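Local coordinates for lysine-sensitive aspartokinase 3 (PDB 2J0W), which catalyses the ATP-dependent phosphorylation of L-aspartate to 4-phospho-L-aspartate, the first step of lysine biosynthesis, and is feedback-inhibited by lysine, at residues R300-H314 with C378-I392. Numbering follows the deposited sequence.
Sequences RALALRRNQTLLTLH and CRVEVEEGLALVALI
Q308 lies against the backbone of L386 and against L388 N and CB where two antiparallel strand pairs, 300-306 with 386-392 and 308-313 with 380-384, join at corners at N307 and G385. Its backbone N donates to L386 O across the corner. CB lies against that same oxygen, 3.2 Å from L386 O, and CG, beside the backbone N (chi1 -56°), reaches L388 N at 3.6 Å. A bend at chi2 (-64°) turns the amide back toward its own strand. There OE1 lies in the guanidinium plane of R305 and takes two bonds from it, from NE at 2.8 Å and from NH2 at 3.1 Å, both from one face of the amide, NE from well above it. NE2 donates to R306 O from above the carbonyl plane and also to D354. L388 CD2 lies over one face of the R305 guanidinium, while NH1 forms a salt bridge with D340, a residue of the allosteric lysine site. With an alanine here, the side-on grip on R305 would be gone, which would probably leave NE and NH2 without this acceptor, R306 O without its donor, and that edge of the guanidinium less firmly fixed. Beyond the corner L310 and E383 exchange backbone bonds, and L310 CB rests on L386 CD1 at 3.6 Å. At the other end R300 N and A301 N both donate to I392 O, a classic beta bulge. Register shifts on either side of Q308 mark further bulges that accompany the bend. The paired, bent strands form part of the antiparallel sheet framework of the regulatory ACT domains, within the region required for homodimerization.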
ATOM      1  N   ARG A 300       1.024  -9.235 -21.091  1.00 64.43           N
ATOM      2  CA  ARG A 300       0.852 -10.654 -21.399  1.00 62.74           C
ATOM      3  C   ARG A 300      -0.596 -11.057 -21.270  1.00 61.09           C
ATOM      4  O   ARG A 300      -1.167 -11.637 -22.187  1.00 61.72           O
ATOM      5  CB  ARG A 300       1.657 -11.544 -20.456  1.00 63.03           C
ATOM      6  CG  ARG A 300       3.125 -11.676 -20.769  1.00 69.86           C
ATOM      7  CD  ARG A 300       3.448 -12.754 -21.794  1.00 62.78           C
ATOM      8  NE  ARG A 300       4.888 -12.997 -21.776  1.00 67.30           N
ATOM      9  CZ  ARG A 300       5.556 -13.767 -22.630  1.00 74.41           C
ATOM     10  NH1 ARG A 300       4.920 -14.397 -23.608  1.00 74.14           N
ATOM     11  NH2 ARG A 300       6.870 -13.906 -22.496  1.00 77.92           N
ATOM     12  N   ALA A 301      -1.192 -10.745 -20.124  1.00 61.58           N
ATOM     13  CA  ALA A 301      -2.568 -11.138 -19.894  1.00 59.33           C
ATOM     14  C   ALA A 301      -3.262 -10.414 -18.761  1.00 57.69           C
ATOM     15  O   ALA A 301      -2.701  -9.538 -18.117  1.00 59.61           O
ATOM     16  CB  ALA A 301      -2.618 -12.627 -19.639  1.00 58.02           C
ATOM     17  N   LEU A 302      -4.507 -10.807 -18.540  1.00 55.89           N
ATOM     18  CA  LEU A 302      -5.335 -10.261 -17.484  1.00 54.99           C
ATOM     19  C   LEU A 302      -5.758 -11.448 -16.627  1.00 54.63           C
ATOM     20  O   LEU A 302      -5.989 -12.542 -17.139  1.00 56.31           O
ATOM     21  CB  LEU A 302      -6.570  -9.583 -18.073  1.00 56.77           C
ATOM     22  CG  LEU A 302      -6.295  -8.448 -19.060  1.00 58.72           C
ATOM     23  CD1 LEU A 302      -7.600  -8.010 -19.692  1.00 39.93           C
ATOM     24  CD2 LEU A 302      -5.619  -7.284 -18.342  1.00 58.11           C
ATOM     25  N   ALA A 303      -5.844 -11.230 -15.320  1.00 54.20           N
ATOM     26  CA  ALA A 303      -6.239 -12.272 -14.377  1.00 46.99           C
ATOM     27  C   ALA A 303      -7.325 -11.726 -13.464  1.00 45.32           C
ATOM     28  O   ALA A 303      -7.267 -10.573 -13.026  1.00 43.75           O
ATOM     29  CB  ALA A 303      -5.040 -12.717 -13.558  1.00 26.30           C
ATOM     30  N   LEU A 304      -8.313 -12.565 -13.182  1.00 47.26           N
ATOM     31  CA  LEU A 304      -9.432 -12.190 -12.327  1.00 48.86           C
ATOM     32  C   LEU A 304      -9.438 -13.029 -11.053  1.00 49.70           C
ATOM     33  O   LEU A 304      -9.260 -14.244 -11.103  1.00 49.89           O
ATOM     34  CB  LEU A 304     -10.736 -12.402 -13.091  1.00 46.23           C
ATOM     35  CG  LEU A 304     -12.060 -12.248 -12.348  1.00 57.41           C
ATOM     36  CD1 LEU A 304     -12.349 -10.772 -12.062  1.00 53.43           C
ATOM     37  CD2 LEU A 304     -13.162 -12.850 -13.215  1.00 59.61           C
ATOM     38  N   ARG A 305      -9.614 -12.373  -9.910  1.00 51.68           N
ATOM     39  CA  ARG A 305      -9.679 -13.066  -8.620  1.00 50.96           C
ATOM     40  C   ARG A 305     -10.972 -12.587  -7.963  1.00 52.50           C
ATOM     41  O   ARG A 305     -11.088 -11.438  -7.540  1.00 53.01           O
ATOM     42  CB  ARG A 305      -8.470 -12.718  -7.750  1.00 50.17           C
ATOM     43  CG  ARG A 305      -8.112 -13.813  -6.765  1.00 51.49           C
ATOM     44  CD  ARG A 305      -6.724 -13.615  -6.162  1.00 50.84           C
ATOM     45  NE  ARG A 305      -6.677 -12.530  -5.181  1.00 45.45           N
ATOM     46  CZ  ARG A 305      -5.551 -12.104  -4.619  1.00 44.93           C
ATOM     47  NH1 ARG A 305      -4.393 -12.673  -4.944  1.00 40.19           N
ATOM     48  NH2 ARG A 305      -5.576 -11.115  -3.739  1.00 48.59           N
ATOM     49  N   ARG A 306     -11.948 -13.483  -7.903  1.00 56.12           N
ATOM     50  CA  ARG A 306     -13.266 -13.185  -7.354  1.00 55.65           C
ATOM     51  C   ARG A 306     -13.438 -13.299  -5.848  1.00 51.86           C
ATOM     52  O   ARG A 306     -12.647 -13.939  -5.159  1.00 45.73           O
ATOM     53  CB  ARG A 306     -14.302 -14.092  -8.008  1.00 60.55           C
ATOM     54  CG  ARG A 306     -14.599 -13.756  -9.436  1.00 74.24           C
ATOM     55  CD  ARG A 306     -16.082 -13.856  -9.655  1.00 86.66           C
ATOM     56  NE  ARG A 306     -16.517 -13.065 -10.795  1.00 96.15           N
ATOM     57  CZ  ARG A 306     -17.472 -12.144 -10.727  1.00103.46           C
ATOM     58  NH1 ARG A 306     -18.083 -11.903  -9.571  1.00 97.36           N
ATOM     59  NH2 ARG A 306     -17.829 -11.482 -11.818  1.00110.71           N
ATOM     60  N   ASN A 307     -14.525 -12.698  -5.369  1.00 52.62           N
ATOM     61  CA  ASN A 307     -14.882 -12.715  -3.957  1.00 55.10           C
ATOM     62  C   ASN A 307     -13.777 -12.194  -3.061  1.00 56.68           C
ATOM     63  O   ASN A 307     -13.413 -12.816  -2.057  1.00 57.15           O
ATOM     64  CB  ASN A 307     -15.268 -14.122  -3.530  1.00 50.92           C
ATOM     65  CG  ASN A 307     -16.221 -14.760  -4.496  1.00 58.18           C
ATOM     66  OD1 ASN A 307     -17.213 -14.146  -4.891  1.00 61.53           O
ATOM     67  ND2 ASN A 307     -15.930 -16.003  -4.891  1.00 54.70           N
ATOM     68  N   GLN A 308     -13.242 -11.045  -3.437  1.00 54.52           N
ATOM     69  CA  GLN A 308     -12.203 -10.433  -2.653  1.00 53.68           C
ATOM     70  C   GLN A 308     -12.898  -9.612  -1.571  1.00 51.47           C
ATOM     71  O   GLN A 308     -14.059  -9.227  -1.708  1.00 49.93           O
ATOM     72  CB  GLN A 308     -11.332  -9.549  -3.544  1.00 48.21           C
ATOM     73  CG  GLN A 308     -10.731 -10.297  -4.721  1.00 43.64           C
ATOM     74  CD  GLN A 308      -9.767 -11.401  -4.308  1.00 47.67           C
ATOM     75  OE1 GLN A 308      -8.671 -11.139  -3.820  1.00 42.36           O
ATOM     76  NE2 GLN A 308     -10.176 -12.645  -4.506  1.00 50.34           N
ATOM     77  N   THR A 309     -12.188  -9.378  -0.480  1.00 52.36           N
ATOM     78  CA  THR A 309     -12.723  -8.595   0.619  1.00 53.52           C
ATOM     79  C   THR A 309     -11.792  -7.399   0.836  1.00 53.48           C
ATOM     80  O   THR A 309     -10.571  -7.569   0.866  1.00 52.94           O
ATOM     81  CB  THR A 309     -12.779  -9.441   1.905  1.00 53.94           C
ATOM     82  OG1 THR A 309     -13.496 -10.657   1.647  1.00 56.00           O
ATOM     83  CG2 THR A 309     -13.469  -8.666   3.018  1.00 43.52           C
ATOM     84  N   LEU A 310     -12.352  -6.195   0.953  1.00 53.78           N
ATOM     85  CA  LEU A 310     -11.523  -5.007   1.189  1.00 57.47           C
ATOM     86  C   LEU A 310     -11.618  -4.567   2.647  1.00 57.82           C
ATOM     87  O   LEU A 310     -12.621  -3.989   3.072  1.00 58.62           O
ATOM     88  CB  LEU A 310     -11.926  -3.826   0.288  1.00 54.96           C
ATOM     89  CG  LEU A 310     -11.035  -2.587   0.520  1.00 47.61           C
ATOM     90  CD1 LEU A 310      -9.634  -2.849  -0.028  1.00 42.82           C
ATOM     91  CD2 LEU A 310     -11.644  -1.353  -0.140  1.00 36.48           C
ATOM     92  N   LEU A 311     -10.562  -4.855   3.402  1.00 58.60           N
ATOM     93  CA  LEU A 311     -10.490  -4.506   4.813  1.00 60.36           C
ATOM     94  C   LEU A 311      -9.729  -3.200   4.989  1.00 64.10           C
ATOM     95  O   LEU A 311      -8.496  -3.197   5.053  1.00 65.86           O
ATOM     96  CB  LEU A 311      -9.777  -5.612   5.572  1.00 57.40           C
ATOM     97  CG  LEU A 311      -9.678  -5.396   7.074  1.00 64.43           C
ATOM     98  CD1 LEU A 311     -11.073  -5.363   7.692  1.00 62.66           C
ATOM     99  CD2 LEU A 311      -8.847  -6.514   7.660  1.00 65.63           C
ATOM    100  N   THR A 312     -10.468  -2.096   5.060  1.00 67.50           N
ATOM    101  CA  THR A 312      -9.888  -0.763   5.219  1.00 68.32           C
ATOM    102  C   THR A 312      -9.717  -0.396   6.700  1.00 70.84           C
ATOM    103  O   THR A 312     -10.665  -0.460   7.484  1.00 69.89           O
ATOM    104  CB  THR A 312     -10.780   0.297   4.532  1.00 62.56           C
ATOM    105  OG1 THR A 312     -10.882   0.008   3.133  1.00 52.26           O
ATOM    106  CG2 THR A 312     -10.202   1.683   4.716  1.00 65.21           C
ATOM    107  N   LEU A 313      -8.501  -0.021   7.081  1.00 72.94           N
ATOM    108  CA  LEU A 313      -8.236   0.353   8.464  1.00 74.15           C
ATOM    109  C   LEU A 313      -7.851   1.813   8.654  1.00 77.34           C
ATOM    110  O   LEU A 313      -6.866   2.303   8.099  1.00 77.60           O
ATOM    111  CB  LEU A 313      -7.146  -0.532   9.056  1.00 65.97           C
ATOM    112  CG  LEU A 313      -7.549  -1.988   9.263  1.00 68.17           C
ATOM    113  CD1 LEU A 313      -6.411  -2.751   9.934  1.00 48.10           C
ATOM    114  CD2 LEU A 313      -8.814  -2.036  10.116  1.00 68.34           C
ATOM    115  N   HIS A 314      -8.661   2.503   9.442  1.00 81.83           N
ATOM    116  CA  HIS A 314      -8.432   3.900   9.772  1.00 87.01           C
ATOM    117  C   HIS A 314      -8.022   3.826  11.240  1.00 89.37           C
ATOM    118  O   HIS A 314      -8.381   2.871  11.923  1.00 91.77           O
ATOM    119  CB  HIS A 314      -9.728   4.683   9.595  1.00 87.91           C
ATOM    120  CG  HIS A 314     -10.272   4.637   8.200  1.00 84.94           C
ATOM    121  ND1 HIS A 314      -9.741   5.379   7.170  1.00 88.70           N
ATOM    122  CD2 HIS A 314     -11.294   3.926   7.667  1.00 84.67           C
ATOM    123  CE1 HIS A 314     -10.413   5.129   6.058  1.00 87.01           C
ATOM    124  NE2 HIS A 314     -11.358   4.251   6.333  1.00 86.61           N
ATOM    125  N   CYS A 378      -7.871   0.534  16.116  1.00 81.89           N
ATOM    126  CA  CYS A 378      -8.123   1.350  14.934  1.00 81.09           C
ATOM    127  C   CYS A 378      -9.456   0.971  14.316  1.00 77.44           C
ATOM    128  O   CYS A 378      -9.742  -0.204  14.150  1.00 76.83           O
ATOM    129  CB  CYS A 378      -7.018   1.125  13.905  1.00 85.18           C
ATOM    130  SG  CYS A 378      -6.789  -0.611  13.413  1.00 89.99           S
ATOM    131  N   ARG A 379     -10.269   1.966  13.986  1.00 75.84           N
ATOM    132  CA  ARG A 379     -11.559   1.716  13.371  1.00 75.87           C
ATOM    133  C   ARG A 379     -11.397   0.792  12.155  1.00 80.77           C
ATOM    134  O   ARG A 379     -10.456   0.944  11.367  1.00 81.16           O
ATOM    135  CB  ARG A 379     -12.182   3.029  12.921  1.00 71.96           C
ATOM    136  CG  ARG A 379     -12.947   2.880  11.633  1.00 81.30           C
ATOM    137  CD  ARG A 379     -13.041   4.179  10.920  1.00 91.00           C
ATOM    138  NE  ARG A 379     -14.291   4.852  11.221  1.00 96.90           N
ATOM    139  CZ  ARG A 379     -14.587   6.071  10.793  1.00 97.87           C
ATOM    140  NH1 ARG A 379     -13.711   6.739  10.051  1.00 91.89           N
ATOM    141  NH2 ARG A 379     -15.759   6.613  11.095  1.00 98.36           N
ATOM    142  N   VAL A 380     -12.329  -0.151  12.001  1.00 82.85           N
ATOM    143  CA  VAL A 380     -12.303  -1.109  10.894  1.00 81.81           C
ATOM    144  C   VAL A 380     -13.429  -0.920   9.886  1.00 78.12           C
ATOM    145  O   VAL A 380     -14.441  -0.277  10.165  1.00 77.67           O
ATOM    146  CB  VAL A 380     -12.395  -2.561  11.404  1.00 82.59           C
ATOM    147  CG1 VAL A 380     -11.181  -2.897  12.256  1.00 83.15           C
ATOM    148  CG2 VAL A 380     -13.679  -2.742  12.198  1.00 83.88           C
ATOM    149  N   GLU A 381     -13.230  -1.497   8.707  1.00 76.50           N
ATOM    150  CA  GLU A 381     -14.203  -1.446   7.624  1.00 76.64           C
ATOM    151  C   GLU A 381     -14.056  -2.713   6.798  1.00 75.77           C
ATOM    152  O   GLU A 381     -12.938  -3.210   6.613  1.00 74.35           O
ATOM    153  CB  GLU A 381     -13.960  -0.243   6.720  1.00 78.25           C
ATOM    154  CG  GLU A 381     -14.501   1.060   7.238  1.00 85.15           C
ATOM    155  CD  GLU A 381     -14.491   2.135   6.170  1.00 95.82           C
ATOM    156  OE1 GLU A 381     -15.212   1.971   5.160  1.00 97.73           O
ATOM    157  OE2 GLU A 381     -13.763   3.137   6.333  1.00 99.94           O
ATOM    158  N   VAL A 382     -15.179  -3.241   6.315  1.00 74.63           N
ATOM    159  CA  VAL A 382     -15.154  -4.452   5.500  1.00 74.76           C
ATOM    160  C   VAL A 382     -16.165  -4.416   4.360  1.00 73.01           C
ATOM    161  O   VAL A 382     -17.372  -4.333   4.587  1.00 73.59           O
ATOM    162  CB  VAL A 382     -15.440  -5.723   6.335  1.00 74.93           C
ATOM    163  CG1 VAL A 382     -15.333  -6.958   5.445  1.00 70.26           C
ATOM    164  CG2 VAL A 382     -14.466  -5.819   7.497  1.00 73.67           C
ATOM    165  N   GLU A 383     -15.655  -4.481   3.135  1.00 70.38           N
ATOM    166  CA  GLU A 383     -16.494  -4.480   1.946  1.00 69.02           C
ATOM    167  C   GLU A 383     -16.324  -5.829   1.242  1.00 66.47           C
ATOM    168  O   GLU A 383     -15.200  -6.290   1.043  1.00 61.86           O
ATOM    169  CB  GLU A 383     -16.083  -3.336   1.020  1.00 70.47           C
ATOM    170  CG  GLU A 383     -16.038  -1.990   1.716  1.00 72.30           C
ATOM    171  CD  GLU A 383     -16.097  -0.824   0.747  1.00 82.36           C
ATOM    172  OE1 GLU A 383     -15.994   0.333   1.210  1.00 82.30           O
ATOM    173  OE2 GLU A 383     -16.255  -1.062  -0.474  1.00 86.32           O
ATOM    174  N   GLU A 384     -17.438  -6.461   0.875  1.00 65.74           N
ATOM    175  CA  GLU A 384     -17.384  -7.763   0.215  1.00 68.48           C
ATOM    176  C   GLU A 384     -17.938  -7.757  -1.204  1.00 69.09           C
ATOM    177  O   GLU A 384     -18.393  -6.727  -1.703  1.00 68.58           O
ATOM    178  CB  GLU A 384     -18.147  -8.802   1.036  1.00 70.29           C
ATOM    179  CG  GLU A 384     -17.627  -8.986   2.447  1.00 85.80           C
ATOM    180  CD  GLU A 384     -18.429 -10.007   3.228  1.00 91.77           C
ATOM    181  OE1 GLU A 384     -19.668  -9.846   3.306  1.00 89.73           O
ATOM    182  OE2 GLU A 384     -17.823 -10.965   3.760  1.00 97.31           O
ATOM    183  N   GLY A 385     -17.892  -8.919  -1.849  1.00 68.73           N
ATOM    184  CA  GLY A 385     -18.409  -9.029  -3.199  1.00 66.37           C
ATOM    185  C   GLY A 385     -17.647  -8.149  -4.162  1.00 63.98           C
ATOM    186  O   GLY A 385     -18.220  -7.566  -5.078  1.00 64.63           O
ATOM    187  N   LEU A 386     -16.342  -8.054  -3.941  1.00 59.60           N
ATOM    188  CA  LEU A 386     -15.464  -7.259  -4.785  1.00 51.77           C
ATOM    189  C   LEU A 386     -14.558  -8.234  -5.529  1.00 49.83           C
ATOM    190  O   LEU A 386     -14.215  -9.291  -4.999  1.00 48.01           O
ATOM    191  CB  LEU A 386     -14.628  -6.314  -3.918  1.00 48.48           C
ATOM    192  CG  LEU A 386     -15.316  -5.096  -3.297  1.00 47.76           C
ATOM    193  CD1 LEU A 386     -14.464  -4.519  -2.177  1.00 44.74           C
ATOM    194  CD2 LEU A 386     -15.562  -4.046  -4.376  1.00 44.18           C
ATOM    195  N   ALA A 387     -14.175  -7.878  -6.754  1.00 50.11           N
ATOM    196  CA  ALA A 387     -13.316  -8.724  -7.580  1.00 47.39           C
ATOM    197  C   ALA A 387     -12.030  -8.009  -8.005  1.00 48.97           C
ATOM    198  O   ALA A 387     -12.057  -6.842  -8.404  1.00 47.06           O
ATOM    199  CB  ALA A 387     -14.093  -9.183  -8.810  1.00 48.37           C
ATOM    200  N   LEU A 388     -10.904  -8.712  -7.921  1.00 50.86           N
ATOM    201  CA  LEU A 388      -9.615  -8.133  -8.301  1.00 52.02           C
ATOM    202  C   LEU A 388      -9.283  -8.378  -9.766  1.00 57.02           C
ATOM    203  O   LEU A 388      -9.450  -9.491 -10.269  1.00 60.53           O
ATOM    204  CB  LEU A 388      -8.476  -8.722  -7.469  1.00 45.74           C
ATOM    205  CG  LEU A 388      -7.080  -8.282  -7.945  1.00 46.06           C
ATOM    206  CD1 LEU A 388      -6.795  -6.902  -7.413  1.00 52.39           C
ATOM    207  CD2 LEU A 388      -6.011  -9.237  -7.468  1.00 39.53           C
ATOM    208  N   VAL A 389      -8.806  -7.336 -10.444  1.00 56.59           N
ATOM    209  CA  VAL A 389      -8.397  -7.457 -11.838  1.00 55.29           C
ATOM    210  C   VAL A 389      -6.914  -7.086 -11.918  1.00 54.30           C
ATOM    211  O   VAL A 389      -6.501  -6.010 -11.483  1.00 55.01           O
ATOM    212  CB  VAL A 389      -9.224  -6.542 -12.781  1.00 48.02           C
ATOM    213  CG1 VAL A 389      -8.629  -6.569 -14.184  1.00 42.29           C
ATOM    214  CG2 VAL A 389     -10.658  -7.031 -12.851  1.00 46.49           C
ATOM    215  N   ALA A 390      -6.119  -7.990 -12.471  1.00 51.06           N
ATOM    216  CA  ALA A 390      -4.690  -7.772 -12.587  1.00 49.35           C
ATOM    217  C   ALA A 390      -4.193  -7.793 -14.025  1.00 50.22           C
ATOM    218  O   ALA A 390      -4.649  -8.598 -14.828  1.00 53.30           O
ATOM    219  CB  ALA A 390      -3.963  -8.833 -11.794  1.00 40.53           C
ATOM    220  N   LEU A 391      -3.259  -6.906 -14.349  1.00 50.30           N
ATOM    221  CA  LEU A 391      -2.662  -6.877 -15.678  1.00 50.35           C
ATOM    222  C   LEU A 391      -1.217  -7.285 -15.516  1.00 53.21           C
ATOM    223  O   LEU A 391      -0.459  -6.646 -14.793  1.00 56.83           O
ATOM    224  CB  LEU A 391      -2.691  -5.484 -16.285  1.00 52.74           C
ATOM    225  CG  LEU A 391      -1.724  -5.380 -17.476  1.00 61.28           C
ATOM    226  CD1 LEU A 391      -2.216  -6.246 -18.618  1.00 62.04           C
ATOM    227  CD2 LEU A 391      -1.601  -3.940 -17.928  1.00 61.67           C
ATOM    228  N   ILE A 392      -0.824  -8.349 -16.186  1.00 55.89           N
ATOM    229  CA  ILE A 392       0.544  -8.788 -16.071  1.00 61.27           C
ATOM    230  C   ILE A 392       1.303  -8.539 -17.351  1.00 69.15           C
ATOM    231  O   ILE A 392       0.791  -8.760 -18.455  1.00 71.78           O
ATOM    232  CB  ILE A 392       0.609 -10.262 -15.705  1.00 58.29           C
ATOM    233  CG1 ILE A 392      -0.011 -10.433 -14.324  1.00 61.65           C
ATOM    234  CG2 ILE A 392       2.057 -10.769 -15.746  1.00 53.08           C
ATOM    235  CD1 ILE A 392       0.244 -11.763 -13.717  1.00 73.24           C
TER